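Local coordinates for protein SM80.1 Vicilin (Solanum melongena, PDB 5VF5) that is a 7S vicilin of the cupin superfamily and probably serves as a seed storage protein, holding nitrogen and carbon reserves for the germinating seedling, at residues R50-P64 against H110-V124. Residues are numbered along the deposited sequence; the frame is centred on the assembly and turned at random. Where two conformers were deposited one is given.
Sequences RVSVIELEPQSFMLP and HLLNRDNNEKFFVYV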
# COMPACT_ATOMS: atom_id res chain seq x y z
N ARG A 50 -1.78 3.86 8.48
CA ARG A 50 -2.97 4.05 7.66
C ARG A 50 -2.62 3.72 6.23
O ARG A 50 -1.48 4.02 5.79
CB ARG A 50 -3.47 5.47 7.76
CG ARG A 50 -3.86 5.94 9.16
CD ARG A 50 -5.10 5.25 9.71
NE ARG A 50 -6.31 5.72 9.06
CZ ARG A 50 -6.96 6.85 9.36
NH1 ARG A 50 -6.49 7.67 10.30
NH2 ARG A 50 -8.08 7.16 8.71
N VAL A 51 -3.60 3.26 5.45
CA VAL A 51 -3.43 3.15 4.03
C VAL A 51 -4.42 3.99 3.30
O VAL A 51 -5.56 4.19 3.77
CB VAL A 51 -3.41 1.69 3.47
CG1 VAL A 51 -2.19 0.93 3.97
CG2 VAL A 51 -4.68 0.96 3.75
N SER A 52 -4.02 4.48 2.14
CA SER A 52 -4.87 5.37 1.34
C SER A 52 -4.57 5.19 -0.14
O SER A 52 -3.59 4.53 -0.53
CB SER A 52 -4.64 6.84 1.77
OG SER A 52 -3.28 7.21 1.60
N VAL A 53 -5.41 5.81 -0.94
CA VAL A 53 -5.25 5.83 -2.38
C VAL A 53 -5.37 7.29 -2.85
O VAL A 53 -6.20 8.02 -2.35
CB VAL A 53 -6.26 4.91 -3.13
CG1 VAL A 53 -6.20 5.10 -4.64
CG2 VAL A 53 -6.00 3.45 -2.79
N ILE A 54 -4.46 7.69 -3.76
CA ILE A 54 -4.55 8.93 -4.48
C ILE A 54 -4.79 8.59 -5.94
O ILE A 54 -4.04 7.81 -6.52
CB ILE A 54 -3.25 9.77 -4.37
CG1 ILE A 54 -2.91 10.03 -2.90
CG2 ILE A 54 -3.40 11.05 -5.18
CD1 ILE A 54 -1.55 10.65 -2.66
N GLU A 55 -5.79 9.22 -6.54
CA GLU A 55 -6.14 9.06 -7.94
C GLU A 55 -6.16 10.43 -8.59
O GLU A 55 -6.80 11.35 -8.06
CB GLU A 55 -7.55 8.51 -8.07
CG GLU A 55 -7.74 7.15 -7.53
CD GLU A 55 -9.15 6.63 -7.73
OE1 GLU A 55 -10.13 7.42 -7.91
OE2 GLU A 55 -9.29 5.41 -7.64
N LEU A 56 -5.41 10.60 -9.67
CA LEU A 56 -5.44 11.84 -10.46
C LEU A 56 -5.97 11.47 -11.85
O LEU A 56 -5.39 10.64 -12.55
CB LEU A 56 -4.05 12.51 -10.57
CG LEU A 56 -3.76 13.60 -9.53
CD1 LEU A 56 -3.71 13.02 -8.14
CD2 LEU A 56 -2.48 14.37 -9.85
N GLU A 57 -7.00 12.17 -12.28
CA GLU A 57 -7.44 12.11 -13.67
C GLU A 57 -6.36 12.64 -14.60
O GLU A 57 -5.44 13.34 -14.18
CB GLU A 57 -8.70 12.95 -13.83
CG GLU A 57 -9.95 12.43 -13.10
CD GLU A 57 -10.62 11.24 -13.73
OE1 GLU A 57 -10.16 10.76 -14.78
OE2 GLU A 57 -11.63 10.78 -13.14
N PRO A 58 -6.45 12.31 -15.89
CA PRO A 58 -5.53 12.94 -16.84
C PRO A 58 -5.53 14.48 -16.72
O PRO A 58 -6.54 15.10 -16.39
CB PRO A 58 -6.09 12.52 -18.21
CG PRO A 58 -7.10 11.53 -17.96
CD PRO A 58 -7.39 11.38 -16.53
N GLN A 59 -4.37 15.07 -16.97
CA GLN A 59 -4.20 16.55 -17.06
C GLN A 59 -4.75 17.19 -15.78
O GLN A 59 -5.62 18.07 -15.83
CB GLN A 59 -4.87 17.12 -18.32
CG GLN A 59 -4.28 16.56 -19.59
CD GLN A 59 -5.00 17.01 -20.85
OE1 GLN A 59 -6.14 17.49 -20.82
NE2 GLN A 59 -4.34 16.79 -21.98
N SER A 60 -4.23 16.74 -14.64
CA SER A 60 -4.71 17.19 -13.34
C SER A 60 -3.55 17.51 -12.40
O SER A 60 -2.41 17.08 -12.60
CB SER A 60 -5.65 16.15 -12.75
OG SER A 60 -4.91 15.12 -12.22
N PHE A 61 -3.87 18.31 -11.38
CA PHE A 61 -2.89 18.88 -10.44
C PHE A 61 -3.47 18.83 -9.04
O PHE A 61 -4.54 19.37 -8.81
CB PHE A 61 -2.59 20.32 -10.83
CG PHE A 61 -1.68 21.06 -9.89
CD1 PHE A 61 -0.32 20.83 -9.91
CD2 PHE A 61 -2.17 22.00 -9.02
CE1 PHE A 61 0.50 21.50 -9.07
CE2 PHE A 61 -1.32 22.70 -8.18
CZ PHE A 61 0.01 22.46 -8.23
N MET A 62 -2.76 18.19 -8.11
CA MET A 62 -3.11 18.20 -6.69
C MET A 62 -2.34 19.32 -5.98
O MET A 62 -1.10 19.36 -6.06
CB MET A 62 -2.87 16.87 -6.00
CG MET A 62 -3.30 16.90 -4.53
SD MET A 62 -3.07 15.30 -3.78
CE MET A 62 -3.92 15.56 -2.20
N LEU A 63 -3.06 20.17 -5.28
CA LEU A 63 -2.51 21.38 -4.68
C LEU A 63 -1.49 21.07 -3.57
O LEU A 63 -1.61 20.08 -2.87
CB LEU A 63 -3.63 22.19 -4.02
CG LEU A 63 -4.34 23.20 -4.88
CD1 LEU A 63 -4.70 22.78 -6.25
CD2 LEU A 63 -5.44 23.91 -4.16
N PRO A 64 -0.50 21.98 -3.39
CA PRO A 64 0.47 21.84 -2.31
C PRO A 64 -0.11 21.62 -0.93
O PRO A 64 -1.03 22.37 -0.48
CB PRO A 64 1.25 23.13 -2.38
CG PRO A 64 1.22 23.52 -3.84
CD PRO A 64 -0.10 23.02 -4.36
N HIS A 110 3.22 18.55 -4.20
CA HIS A 110 2.16 18.65 -5.17
C HIS A 110 2.33 17.58 -6.22
O HIS A 110 3.46 17.05 -6.40
CB HIS A 110 1.97 20.09 -5.72
CG HIS A 110 3.15 20.68 -6.41
ND1 HIS A 110 3.43 20.41 -7.73
CD2 HIS A 110 4.04 21.62 -6.01
CE1 HIS A 110 4.47 21.14 -8.10
NE2 HIS A 110 4.86 21.89 -7.09
N LEU A 111 1.24 17.23 -6.91
CA LEU A 111 1.26 16.13 -7.88
C LEU A 111 0.65 16.60 -9.18
O LEU A 111 -0.31 17.38 -9.17
CB LEU A 111 0.44 14.95 -7.35
CG LEU A 111 0.92 14.22 -6.10
CD1 LEU A 111 -0.13 13.23 -5.64
CD2 LEU A 111 2.24 13.51 -6.33
N LEU A 112 1.19 16.07 -10.27
CA LEU A 112 0.74 16.41 -11.61
C LEU A 112 0.61 15.15 -12.44
O LEU A 112 1.57 14.39 -12.56
CB LEU A 112 1.78 17.34 -12.26
CG LEU A 112 1.58 17.74 -13.71
CD1 LEU A 112 0.30 18.57 -13.82
CD2 LEU A 112 2.80 18.50 -14.19
N ASN A 113 -0.54 14.95 -13.06
CA ASN A 113 -0.70 13.91 -14.06
C ASN A 113 -0.72 14.65 -15.39
O ASN A 113 -1.69 15.32 -15.70
CB ASN A 113 -1.98 13.11 -13.83
CG ASN A 113 -2.17 11.98 -14.86
OD1 ASN A 113 -1.31 11.79 -15.73
ND2 ASN A 113 -3.26 11.22 -14.74
N ARG A 114 0.35 14.47 -16.17
CA ARG A 114 0.56 15.14 -17.44
C ARG A 114 -0.09 14.38 -18.59
O ARG A 114 -0.16 14.89 -19.70
CB ARG A 114 2.08 15.24 -17.76
CG ARG A 114 2.98 15.49 -16.55
CD ARG A 114 4.43 15.68 -16.97
NE ARG A 114 5.16 14.41 -17.19
CZ ARG A 114 6.44 14.35 -17.53
NH1 ARG A 114 7.16 15.47 -17.69
NH2 ARG A 114 7.02 13.17 -17.71
N ASP A 115 -0.50 13.14 -18.35
CA ASP A 115 -0.98 12.31 -19.46
C ASP A 115 -2.33 12.79 -19.92
O ASP A 115 -3.11 13.29 -19.11
CB ASP A 115 -1.08 10.83 -19.07
CG ASP A 115 -1.11 9.91 -20.28
OD1 ASP A 115 -0.05 9.66 -20.89
OD2 ASP A 115 -2.18 9.46 -20.68
N ASN A 116 -2.63 12.59 -21.20
CA ASN A 116 -3.91 13.05 -21.75
C ASN A 116 -5.02 12.04 -21.58
O ASN A 116 -6.17 12.38 -21.76
CB ASN A 116 -3.76 13.44 -23.24
CG ASN A 116 -3.31 12.31 -24.12
OD1 ASN A 116 -2.79 11.30 -23.65
ND2 ASN A 116 -3.47 12.49 -25.43
N ASN A 117 -4.68 10.80 -21.22
CA ASN A 117 -5.69 9.74 -21.20
C ASN A 117 -5.70 8.81 -20.00
O ASN A 117 -6.76 8.35 -19.63
CB ASN A 117 -5.55 8.87 -22.48
CG ASN A 117 -5.92 9.62 -23.75
OD1 ASN A 117 -5.08 9.75 -24.65
ND2 ASN A 117 -7.16 10.09 -23.84
N GLU A 118 -4.54 8.52 -19.42
CA GLU A 118 -4.40 7.49 -18.38
C GLU A 118 -4.46 8.13 -16.98
O GLU A 118 -3.77 9.10 -16.72
CB GLU A 118 -3.05 6.78 -18.54
CG GLU A 118 -2.90 5.52 -17.69
CD GLU A 118 -1.70 4.62 -18.05
OE1 GLU A 118 -0.76 5.09 -18.75
OE2 GLU A 118 -1.71 3.43 -17.63
N LYS A 119 -5.28 7.57 -16.10
CA LYS A 119 -5.27 7.97 -14.70
C LYS A 119 -3.95 7.58 -14.02
O LYS A 119 -3.30 6.60 -14.41
CB LYS A 119 -6.44 7.36 -13.96
CG LYS A 119 -7.79 7.78 -14.48
CD LYS A 119 -8.90 7.11 -13.68
CE LYS A 119 -10.23 7.27 -14.35
NZ LYS A 119 -11.35 6.79 -13.49
N PHE A 120 -3.59 8.34 -12.99
CA PHE A 120 -2.41 8.08 -12.13
C PHE A 120 -2.90 7.67 -10.77
O PHE A 120 -3.68 8.41 -10.16
CB PHE A 120 -1.61 9.38 -12.06
CG PHE A 120 -0.42 9.37 -11.13
CD1 PHE A 120 0.63 8.47 -11.30
CD2 PHE A 120 -0.31 10.32 -10.11
CE1 PHE A 120 1.73 8.51 -10.45
CE2 PHE A 120 0.77 10.35 -9.28
CZ PHE A 120 1.81 9.47 -9.46
N PHE A 121 -2.51 6.47 -10.32
CA PHE A 121 -3.03 5.87 -9.11
C PHE A 121 -1.85 5.52 -8.20
O PHE A 121 -0.90 4.82 -8.65
CB PHE A 121 -3.83 4.64 -9.51
CG PHE A 121 -4.62 4.01 -8.41
CD1 PHE A 121 -3.99 3.31 -7.38
CD2 PHE A 121 -6.00 4.05 -8.44
CE1 PHE A 121 -4.72 2.71 -6.38
CE2 PHE A 121 -6.74 3.44 -7.43
CZ PHE A 121 -6.10 2.77 -6.41
N VAL A 122 -1.91 5.98 -6.94
CA VAL A 122 -0.86 5.72 -5.95
C VAL A 122 -1.50 5.05 -4.74
O VAL A 122 -2.53 5.53 -4.24
CB VAL A 122 -0.18 7.04 -5.51
CG1 VAL A 122 1.00 6.81 -4.58
CG2 VAL A 122 0.26 7.86 -6.73
N TYR A 123 -0.89 3.97 -4.27
CA TYR A 123 -1.19 3.34 -2.98
C TYR A 123 -0.21 3.86 -1.95
O TYR A 123 1.01 3.84 -2.17
CB TYR A 123 -1.06 1.82 -3.14
CG TYR A 123 -1.38 0.92 -1.96
CD1 TYR A 123 -2.41 1.22 -1.08
CD2 TYR A 123 -0.69 -0.30 -1.78
CE1 TYR A 123 -2.71 0.38 -0.03
CE2 TYR A 123 -1.02 -1.17 -0.76
CZ TYR A 123 -2.03 -0.83 0.11
OH TYR A 123 -2.35 -1.69 1.12
N VAL A 124 -0.69 4.31 -0.80
CA VAL A 124 0.10 5.00 0.20
C VAL A 124 -0.00 4.32 1.54
O VAL A 124 -1.11 4.04 2.02
CB VAL A 124 -0.35 6.46 0.33
CG1 VAL A 124 0.48 7.21 1.35
CG2 VAL A 124 -0.36 7.17 -1.01
O HOH W 1 -13.05 8.61 -14.11
O HOH W 2 -1.81 15.80 -21.99
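Asn-113 ND2 donates to Leu-56 O at 3.1 Å, arriving from above that carbonyl's plane, and Phe-120 N gives a second bond to the same oxygen, so two donors grip it. CG of Asn-113 lies anti to the backbone N (chi1 -180°), which carries ND2 to the carbonyl of Leu-56, where the loop 57-59 begins. Within 110-124 the amide is held by a nearly straight, in-plane bond from ND2 to Glu-118 O at 2.9 Å. On the other branch, Asn-113 OD1 takes Asp-115 N in an Asx turn, while Gln-59 and Ser-60 face Asn-113 as a G1 beta bulge. Antiparallel backbone ladders run away from this hub, Ser-52 to Leu-56 along Val-124 to Phe-120, and Ser-60 to Met-62 along Asn-113 to Leu-111. Beside the loop, a water bridges Glu-57 OE2 and Lys-119 NZ, themselves 4.0 Å apart.

Between the two ladders, Leu-111 CD1 sits 4.0 Å from both Ile-54 CG2 and Met-62 SD, and Leu-56 CD2 packs on Leu-111 CB. Phe-61 CE1 comes within 3.4 Å of His-110 ND1, the rings inclined at 50°.

Each link, 57-59 and 114-119, thus passes from one sheet of the N-terminal cupin barrel to the other. Strand 28-32 flanks 50-56, with Arg-31 salt-bridged to Glu-55; helix 186-192 covers Phe-61 and Leu-112, and strand 265-272 of the second cupin region meets Val-53 and Tyr-123.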